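2-hydroxyisobutanoyl-CoA mutase large subunit (Aquincola tertiaricarbonis, PDB 4R3U) catalyses, together with its small cobalamin-binding partner subunit, the interconversion of 2-hydroxyisobutyryl-CoA and (S)-3-hydroxybutyryl-CoA. Local coordinates at residues Ile257-Ser262 against Val301-Phe306; Ser263-Ala268 against Lys431-Ile436; Thr106-Asn111 against Met161-Ala166. All blocks are in the same frame, centred on the assembly; numbering follows the deposited sequence.

Contact 1: Ile257-Ser262 against Val301-Phe306; sequences ISEAGS and VSQGDF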
loop_
_atom_site.group_PDB
_atom_site.type_symbol
_atom_site.label_atom_id
_atom_site.label_comp_id
_atom_site.label_asym_id
_atom_site.label_seq_id
_atom_site.Cartn_x
_atom_site.Cartn_y
_atom_site.Cartn_z
ATOM N N ILE A 257 7.400 22.707 4.333
ATOM C CA ILE A 257 6.769 23.224 5.548
ATOM C C ILE A 257 6.379 21.998 6.391
ATOM O O ILE A 257 6.726 21.942 7.577
ATOM C CB ILE A 257 5.575 24.199 5.228
ATOM C CG1 ILE A 257 6.078 25.527 4.579
ATOM C CG2 ILE A 257 4.701 24.501 6.478
ATOM C CD1 ILE A 257 5.064 26.232 3.671
ATOM N N SER A 258 5.726 20.987 5.761
ATOM C CA SER A 258 5.358 19.743 6.457
ATOM C C SER A 258 6.603 19.015 6.990
ATOM O O SER A 258 6.674 18.671 8.175
ATOM C CB SER A 258 4.583 18.816 5.528
ATOM O OG SER A 258 4.130 17.685 6.248
ATOM N N GLU A 259 7.569 18.771 6.095
ATOM C CA GLU A 259 8.814 18.063 6.398
ATOM C C GLU A 259 9.708 18.763 7.446
ATOM O O GLU A 259 10.488 18.082 8.136
ATOM C CB GLU A 259 9.552 17.708 5.112
ATOM C CG GLU A 259 8.812 16.667 4.295
ATOM C CD GLU A 259 9.019 15.235 4.735
ATOM O OE1 GLU A 259 8.011 14.545 5.008
ATOM O OE2 GLU A 259 10.193 14.811 4.842
ATOM N N ALA A 260 9.555 20.104 7.588
ATOM C CA ALA A 260 10.227 20.909 8.611
ATOM C C ALA A 260 9.552 20.674 10.000
ATOM O O ALA A 260 10.044 21.177 11.006
ATOM C CB ALA A 260 10.175 22.385 8.245
ATOM N N GLY A 261 8.396 19.993 10.003
ATOM C CA GLY A 261 7.635 19.607 11.186
ATOM C C GLY A 261 6.242 20.165 11.341
ATOM O O GLY A 261 5.709 20.162 12.456
ATOM N N SER A 262 5.660 20.715 10.264
ATOM C CA SER A 262 4.329 21.340 10.347
ATOM C C SER A 262 3.197 20.328 10.356
ATOM O O SER A 262 3.365 19.147 10.044
ATOM C CB SER A 262 4.116 22.336 9.204
ATOM O OG SER A 262 3.447 21.763 8.084
ATOM N N VAL A 301 2.977 17.512 0.196
ATOM C CA VAL A 301 3.335 16.181 0.680
ATOM C C VAL A 301 2.041 15.332 0.709
ATOM O O VAL A 301 0.927 15.882 0.767
ATOM C CB VAL A 301 3.985 16.251 2.123
ATOM C CG1 VAL A 301 2.965 16.660 3.188
ATOM C CG2 VAL A 301 4.661 14.950 2.504
ATOM N N SER A 302 2.204 14.011 0.722
ATOM C CA SER A 302 1.137 13.067 0.987
ATOM C C SER A 302 1.634 12.388 2.246
ATOM O O SER A 302 2.555 11.554 2.204
ATOM C CB SER A 302 0.967 12.060 -0.137
ATOM O OG SER A 302 -0.082 11.187 0.244
ATOM N N GLN A 303 1.121 12.861 3.391
ATOM C CA GLN A 303 1.494 12.369 4.709
ATOM C C GLN A 303 0.752 11.100 5.063
ATOM O O GLN A 303 -0.024 10.564 4.232
ATOM C CB GLN A 303 1.363 13.450 5.801
ATOM C CG GLN A 303 2.689 14.019 6.279
ATOM C CD GLN A 303 3.372 13.237 7.403
ATOM O OE1 GLN A 303 2.805 12.354 8.083
ATOM N NE2 GLN A 303 4.620 13.582 7.644
ATOM N N GLY A 304 1.047 10.620 6.294
ATOM C CA GLY A 304 0.583 9.365 6.841
ATOM C C GLY A 304 -0.870 9.245 7.142
ATOM O O GLY A 304 -1.340 8.117 7.173
ATOM N N ASP A 305 -1.593 10.352 7.461
ATOM C CA ASP A 305 -3.024 10.187 7.777
ATOM C C ASP A 305 -3.778 10.111 6.467
ATOM O O ASP A 305 -4.039 11.139 5.808
ATOM C CB ASP A 305 -3.585 11.269 8.714
ATOM C CG ASP A 305 -4.885 10.879 9.416
ATOM O OD1 ASP A 305 -5.873 10.517 8.706
ATOM O OD2 ASP A 305 -4.937 10.973 10.672
ATOM N N PHE A 306 -4.058 8.869 6.059
ATOM C CA PHE A 306 -4.701 8.545 4.796
ATOM C C PHE A 306 -5.840 9.483 4.355
ATOM O O PHE A 306 -5.744 10.074 3.279
ATOM C CB PHE A 306 -5.115 7.062 4.778
ATOM C CG PHE A 306 -5.600 6.582 3.435
ATOM C CD1 PHE A 306 -4.694 6.245 2.434
ATOM C CD2 PHE A 306 -6.965 6.470 3.170
ATOM C CE1 PHE A 306 -5.137 5.818 1.183
ATOM C CE2 PHE A 306 -7.413 6.014 1.928
ATOM C CZ PHE A 306 -6.494 5.693 0.939
#
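Ser258 and Glu259 of helix 255-259 meet Val301 and Gln303 at the C-terminal end of strand 298-302, on the cobalamin side of the TIM barrel. Ser258 and Val301 carry the contact. Ser258 OG is anti to the backbone N (chi1 -174°) and lies 3.4 Å from Val301 CG1. Ser258 CB is 3.6 Å from the same methyl. Beyond the strand, Gln303 comes in with its aliphatic part, CG lying 3.9 Å from Ser258 OG. The Gln303 chain is bent at chi2. Its OE1 accepts from Gly304 N at 3.0 Å, with that N-H above the plane of the Gln303 side-chain carbonyl. Glu259 approaches with its carboxylate, OE1 lying 4.2 Å from Val301 CG2. The same oxygen accepts from Ala347 N, and the Glu259 side chain touches cobalamin. Glu259 O takes a hydrogen bond from Arg31 of the small subunit. After the helix, Gly261 has positive phi and forms a Schellman motif, with Ser262 N 3.1 Å from Ile257 O and Gly261 N 2.8 Å from Ser258 O. The segments meet by van der Waals packing of Ser258 on Val301 and the Gln303 stem, with no hydrogen bond between them, while the Glu259 carboxylate is held from outside the pair, at the cofactor.

Contact 2: Ser263-Ala268 against Lys431-Ile436; sequences SPLQEA and KKIFEI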
loop_
_atom_site.group_PDB
_atom_site.type_symbol
_atom_site.label_atom_id
_atom_site.label_comp_id
_atom_site.label_asym_id
_atom_site.label_seq_id
_atom_site.Cartn_x
_atom_site.Cartn_y
_atom_site.Cartn_z
ATOM N N SER A 263 2.024 20.823 10.680
ATOM C CA SER A 263 0.807 20.052 10.625
ATOM C C SER A 263 0.293 20.187 9.176
ATOM O O SER A 263 0.657 21.161 8.493
ATOM C CB SER A 263 -0.223 20.659 11.582
ATOM O OG SER A 263 -0.510 21.978 11.154
ATOM N N PRO A 264 -0.605 19.284 8.705
ATOM C CA PRO A 264 -1.220 19.480 7.382
ATOM C C PRO A 264 -1.951 20.843 7.229
ATOM O O PRO A 264 -1.979 21.395 6.139
ATOM C CB PRO A 264 -2.187 18.297 7.289
ATOM C CG PRO A 264 -1.578 17.257 8.166
ATOM C CD PRO A 264 -1.104 18.045 9.331
ATOM N N LEU A 265 -2.501 21.395 8.319
ATOM C CA LEU A 265 -3.170 22.698 8.318
ATOM C C LEU A 265 -2.168 23.833 8.115
ATOM O O LEU A 265 -2.452 24.758 7.361
ATOM C CB LEU A 265 -3.988 22.930 9.607
ATOM C CG LEU A 265 -4.755 24.279 9.705
ATOM C CD1 LEU A 265 -5.758 24.448 8.549
ATOM C CD2 LEU A 265 -5.422 24.428 11.045
ATOM N N GLN A 266 -1.006 23.767 8.782
ATOM C CA GLN A 266 0.059 24.765 8.623
ATOM C C GLN A 266 0.618 24.676 7.202
ATOM O O GLN A 266 0.801 25.698 6.545
ATOM C CB GLN A 266 1.161 24.579 9.669
ATOM C CG GLN A 266 0.744 24.990 11.079
ATOM C CD GLN A 266 1.541 24.294 12.157
ATOM O OE1 GLN A 266 2.401 23.455 11.905
ATOM N NE2 GLN A 266 1.222 24.569 13.394
ATOM N N GLU A 267 0.774 23.457 6.695
ATOM C CA GLU A 267 1.243 23.220 5.344
ATOM C C GLU A 267 0.339 23.926 4.325
ATOM O O GLU A 267 0.809 24.811 3.592
ATOM C CB GLU A 267 1.303 21.714 5.055
ATOM C CG GLU A 267 1.646 21.468 3.600
ATOM C CD GLU A 267 1.508 20.064 3.076
ATOM O OE1 GLU A 267 0.990 19.199 3.812
ATOM O OE2 GLU A 267 1.896 19.839 1.906
ATOM N N ALA A 268 -0.952 23.546 4.311
ATOM C CA ALA A 268 -1.980 24.095 3.431
ATOM C C ALA A 268 -2.093 25.618 3.540
ATOM O O ALA A 268 -1.966 26.326 2.535
ATOM C CB ALA A 268 -3.335 23.434 3.725
ATOM N N LYS A 431 -12.354 26.022 6.326
ATOM C CA LYS A 431 -12.640 27.006 7.358
ATOM C C LYS A 431 -11.395 27.329 8.199
ATOM O O LYS A 431 -11.090 28.508 8.397
ATOM C CB LYS A 431 -13.829 26.559 8.225
ATOM C CG LYS A 431 -15.144 26.521 7.444
ATOM C CD LYS A 431 -16.267 25.813 8.196
ATOM C CE LYS A 431 -17.581 25.822 7.440
ATOM N NZ LYS A 431 -18.609 24.945 8.075
ATOM N N LYS A 432 -10.658 26.293 8.646
ATOM C CA LYS A 432 -9.438 26.453 9.454
ATOM C C LYS A 432 -8.339 27.132 8.670
ATOM O O LYS A 432 -7.625 27.961 9.240
ATOM C CB LYS A 432 -8.973 25.128 10.076
ATOM C CG LYS A 432 -9.876 24.567 11.181
ATOM C CD LYS A 432 -9.728 25.262 12.529
ATOM C CE LYS A 432 -10.950 25.017 13.387
ATOM N NZ LYS A 432 -11.049 25.983 14.517
ATOM N N ILE A 433 -8.249 26.846 7.345
ATOM C CA ILE A 433 -7.294 27.493 6.424
ATOM C C ILE A 433 -7.631 28.986 6.299
ATOM O O ILE A 433 -6.740 29.817 6.465
ATOM C CB ILE A 433 -7.252 26.804 5.027
ATOM C CG1 ILE A 433 -6.435 25.483 5.052
ATOM C CG2 ILE A 433 -6.757 27.757 3.908
ATOM C CD1 ILE A 433 -6.922 24.411 3.973
ATOM N N PHE A 434 -8.912 29.323 6.021
ATOM C CA PHE A 434 -9.320 30.722 5.863
ATOM C C PHE A 434 -9.079 31.566 7.109
ATOM O O PHE A 434 -8.622 32.707 7.000
ATOM C CB PHE A 434 -10.752 30.855 5.322
ATOM C CG PHE A 434 -10.830 30.621 3.840
ATOM C CD1 PHE A 434 -10.031 31.342 2.962
ATOM C CD2 PHE A 434 -11.713 29.685 3.314
ATOM C CE1 PHE A 434 -10.083 31.099 1.592
ATOM C CE2 PHE A 434 -11.757 29.438 1.940
ATOM C CZ PHE A 434 -10.953 30.147 1.090
ATOM N N GLU A 435 -9.339 30.966 8.278
ATOM C CA GLU A 435 -9.151 31.471 9.626
ATOM C C GLU A 435 -7.653 31.827 9.826
ATOM O O GLU A 435 -7.364 32.890 10.356
ATOM C CB GLU A 435 -9.573 30.334 10.561
ATOM C CG GLU A 435 -10.160 30.700 11.898
ATOM C CD GLU A 435 -10.818 29.486 12.516
ATOM O OE1 GLU A 435 -10.117 28.721 13.217
ATOM O OE2 GLU A 435 -12.023 29.263 12.250
ATOM N N ILE A 436 -6.711 30.971 9.356
ATOM C CA ILE A 436 -5.268 31.230 9.432
ATOM C C ILE A 436 -4.858 32.366 8.496
ATOM O O ILE A 436 -4.160 33.292 8.918
ATOM C CB ILE A 436 -4.409 29.956 9.213
ATOM C CG1 ILE A 436 -4.646 28.899 10.341
ATOM C CG2 ILE A 436 -2.899 30.302 9.005
ATOM C CD1 ILE A 436 -3.638 27.650 10.310
#
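Leu265, on the first turn of helix 264-283, reaches across to Lys432, Ile433 and Ile436 of helix 420-442. Its CG is anti to the backbone N (chi1 -179°), and from there the isobutyl fork engages all three. The CD1 branch is 3.6 Å from Lys432 CB and also meets Ile433, 3.7 Å from its CG1. The CD2 branch touches Lys432 CB as well, and it meets CD1 of Ile436. In Ile436, CG1 is anti to the carbonyl carbon and the chain runs on extended, which puts CD1 3.6 Å from Leu265 CG, at the branch point itself. The Leu265 side chain crosses those of Lys432 and Ile436 obliquely.

One turn on, Ala268 offers its single methyl. Its CB is 3.7 Å from Ile433 CD1. Ile433 is therefore touched by both residues, on CG1 by Leu265, and on CD1 and more loosely CG1 by Ala268.

Against helix 264-283, Lys432 packs with its CB. A bend at chi2 (-77°) turns the chain, and the amine ends in a salt bridge on its own helix, NZ to Glu435 OE1 at 3.2 Å. Glu435 OE1 uses its syn lone pair. The start of helix 264-283 is fixed by a capping box. Gln266 N donates to Ser263 OG at 3.0 Å, and Ser263 N donates to Gln266 OE1 at 2.9 Å.

The axes of the two short helical segments approach to 9.6 Å and cross at -57°. Phe55 touches both Leu265 and Lys432, and Leu316 of helix 306-327 lies against Ala268. Phe434 touches Cys319 of that same helix. Helix 420-442 thus packs over two neighbouring barrel helices. This is apolar helix-helix packing on the outside of a TIM barrel, away from the active site.

Contact 3: Thr106-Asn111 against Met161-Ala166; sequences TGEDTN and MEALLA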
loop_
_atom_site.group_PDB
_atom_site.type_symbol
_atom_site.label_atom_id
_atom_site.label_comp_id
_atom_site.label_asym_id
_atom_site.label_seq_id
_atom_site.Cartn_x
_atom_site.Cartn_y
_atom_site.Cartn_z
ATOM N N THR A 106 28.071 14.826 -11.447
ATOM C CA THR A 106 28.033 15.777 -12.560
ATOM C C THR A 106 26.788 15.508 -13.429
ATOM O O THR A 106 26.082 14.516 -13.204
ATOM C CB THR A 106 29.366 15.739 -13.354
ATOM O OG1 THR A 106 29.501 14.514 -14.071
ATOM C CG2 THR A 106 30.611 16.030 -12.493
ATOM N N GLY A 107 26.538 16.387 -14.400
ATOM C CA GLY A 107 25.429 16.285 -15.340
ATOM C C GLY A 107 25.288 14.907 -15.946
ATOM O O GLY A 107 24.194 14.328 -15.924
ATOM N N GLU A 108 26.428 14.346 -16.423
ATOM C CA GLU A 108 26.577 13.004 -17.021
ATOM C C GLU A 108 26.080 11.911 -16.110
ATOM O O GLU A 108 25.436 10.980 -16.585
ATOM C CB GLU A 108 28.049 12.717 -17.339
ATOM C CG GLU A 108 28.649 13.639 -18.379
ATOM C CD GLU A 108 29.446 14.794 -17.814
ATOM O OE1 GLU A 108 29.119 15.259 -16.700
ATOM O OE2 GLU A 108 30.415 15.223 -18.481
ATOM N N ASP A 109 26.389 12.016 -14.795
ATOM C CA ASP A 109 25.985 11.054 -13.783
ATOM C C ASP A 109 24.450 10.996 -13.623
ATOM O O ASP A 109 23.856 9.914 -13.729
ATOM C CB ASP A 109 26.721 11.319 -12.449
ATOM C CG ASP A 109 28.240 11.265 -12.564
ATOM O OD1 ASP A 109 28.751 10.422 -13.340
ATOM O OD2 ASP A 109 28.919 12.062 -11.875
ATOM N N THR A 110 23.821 12.160 -13.412
ATOM C CA THR A 110 22.359 12.322 -13.273
ATOM C C THR A 110 21.644 11.999 -14.599
ATOM O O THR A 110 20.534 11.471 -14.568
ATOM C CB THR A 110 22.034 13.731 -12.704
ATOM O OG1 THR A 110 22.696 13.851 -11.452
ATOM C CG2 THR A 110 20.557 13.951 -12.486
ATOM N N ASN A 111 22.287 12.294 -15.758
ATOM C CA ASN A 111 21.737 11.977 -17.083
ATOM C C ASN A 111 21.546 10.454 -17.249
ATOM O O ASN A 111 20.543 10.031 -17.815
ATOM C CB ASN A 111 22.646 12.522 -18.191
ATOM C CG ASN A 111 22.190 12.200 -19.582
ATOM O OD1 ASN A 111 22.711 11.287 -20.220
ATOM N ND2 ASN A 111 21.205 12.937 -20.080
ATOM N N MET A 161 24.601 21.718 -17.893
ATOM C CA MET A 161 23.196 21.419 -18.205
ATOM C C MET A 161 23.083 20.616 -19.532
ATOM O O MET A 161 22.190 19.776 -19.657
ATOM C CB MET A 161 22.327 22.693 -18.247
ATOM C CG MET A 161 20.837 22.385 -18.302
ATOM S SD MET A 161 19.769 23.814 -18.072
ATOM C CE MET A 161 20.050 24.124 -16.257
ATOM N N GLU A 162 23.997 20.856 -20.487
ATOM C CA GLU A 162 24.046 20.150 -21.758
ATOM C C GLU A 162 24.353 18.697 -21.459
ATOM O O GLU A 162 23.688 17.824 -22.019
ATOM C CB GLU A 162 25.107 20.767 -22.682
ATOM C CG GLU A 162 24.740 22.170 -23.133
ATOM C CD GLU A 162 25.824 23.013 -23.777
ATOM O OE1 GLU A 162 27.020 22.657 -23.670
ATOM O OE2 GLU A 162 25.470 24.063 -24.356
ATOM N N ALA A 163 25.296 18.440 -20.502
ATOM C CA ALA A 163 25.681 17.099 -20.018
ATOM C C ALA A 163 24.508 16.458 -19.318
ATOM O O ALA A 163 24.232 15.288 -19.571
ATOM C CB ALA A 163 26.868 17.182 -19.067
ATOM N N LEU A 164 23.786 17.244 -18.489
ATOM C CA LEU A 164 22.606 16.831 -17.733
ATOM C C LEU A 164 21.455 16.336 -18.595
ATOM O O LEU A 164 20.820 15.347 -18.251
ATOM C CB LEU A 164 22.113 17.982 -16.821
ATOM C CG LEU A 164 20.840 17.715 -15.978
ATOM C CD1 LEU A 164 21.150 16.857 -14.791
ATOM C CD2 LEU A 164 20.200 18.996 -15.529
ATOM N N LEU A 165 21.144 17.071 -19.646
ATOM C CA LEU A 165 20.016 16.826 -20.535
ATOM C C LEU A 165 20.430 16.260 -21.901
ATOM O O LEU A 165 19.659 16.323 -22.855
ATOM C CB LEU A 165 19.168 18.125 -20.664
ATOM C CG LEU A 165 18.439 18.568 -19.373
ATOM C CD1 LEU A 165 17.989 20.001 -19.451
ATOM C CD2 LEU A 165 17.249 17.628 -19.036
ATOM N N ALA A 166 21.626 15.648 -21.966
ATOM C CA ALA A 166 22.148 15.021 -23.175
ATOM C C ALA A 166 21.201 13.922 -23.626
ATOM O O ALA A 166 20.720 13.151 -22.795
ATOM C CB ALA A 166 23.536 14.451 -22.915
#
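Gly107, at the start of helix 107-119, lies almost on the backbone of Leu164, their CA atoms 3.7 Å apart. A CB on Gly107 would run into Leu164 N and Ala163 CB. Gly107 O receives a CA-H...O contact from Leu164 CA at 3.5 Å. Glu108 lays its carboxylate over Ala163, with CD 3.7 Å from Ala163 CB. Its OE1 accepts from Thr106 OG1, and OE2 makes a salt bridge with Arg508. Thr110 runs beside Leu164, its CG2 3.8 Å from Leu164 CD1, while its OG1 bonds to Phe104 O. Asn111 ends the segment. Its CG is anti to the backbone N (chi1 178°). ND2 donates to Leu164 O at 3.0 Å, from above that carbonyl plane, and to Ala166 O at 2.8 Å, on a lone pair in the plane. Asn111 OD1 accepts from Lys115 NZ. An alanine here would probably leave Leu164 O without its amide donor, Ala166 O with a weak bond from Lys115 and Lys115 without its Asn111 acceptor, and so free the turn after helix 158-164 to shift. One amide nitrogen thus bridges two carbonyls where that helix ends, next to the close Gly107-Leu164 backbone approach.

In the fold
Contact 3 comes first along the chain. Contacts 1 and 2 interleave: 257-262 runs straight into 263-268, then come 301-306 and 431-436. Their centres are 13 Å apart, and Glu267 OE2 probably takes a hydrogen bond from Val301 N at 3.1 Å. Helices 255-259 and 264-283 lie in the beta-alpha-beta crossover between parallel strands 252-253 and 298-302. Contact 3 is about 31 Å from contact 1 and 40 Å from contact 2, centre to centre. Helix 107-119 lies between strands 97-102 and 125-128, helix 158-164 between 125-128 and 175-178. One barrel thus holds contact 1 at the cobalamin, contact 2 in the outer helix layer, and contact 3 with Thr110 about 7 Å from 5'-deoxyadenosine (side chain to ligand).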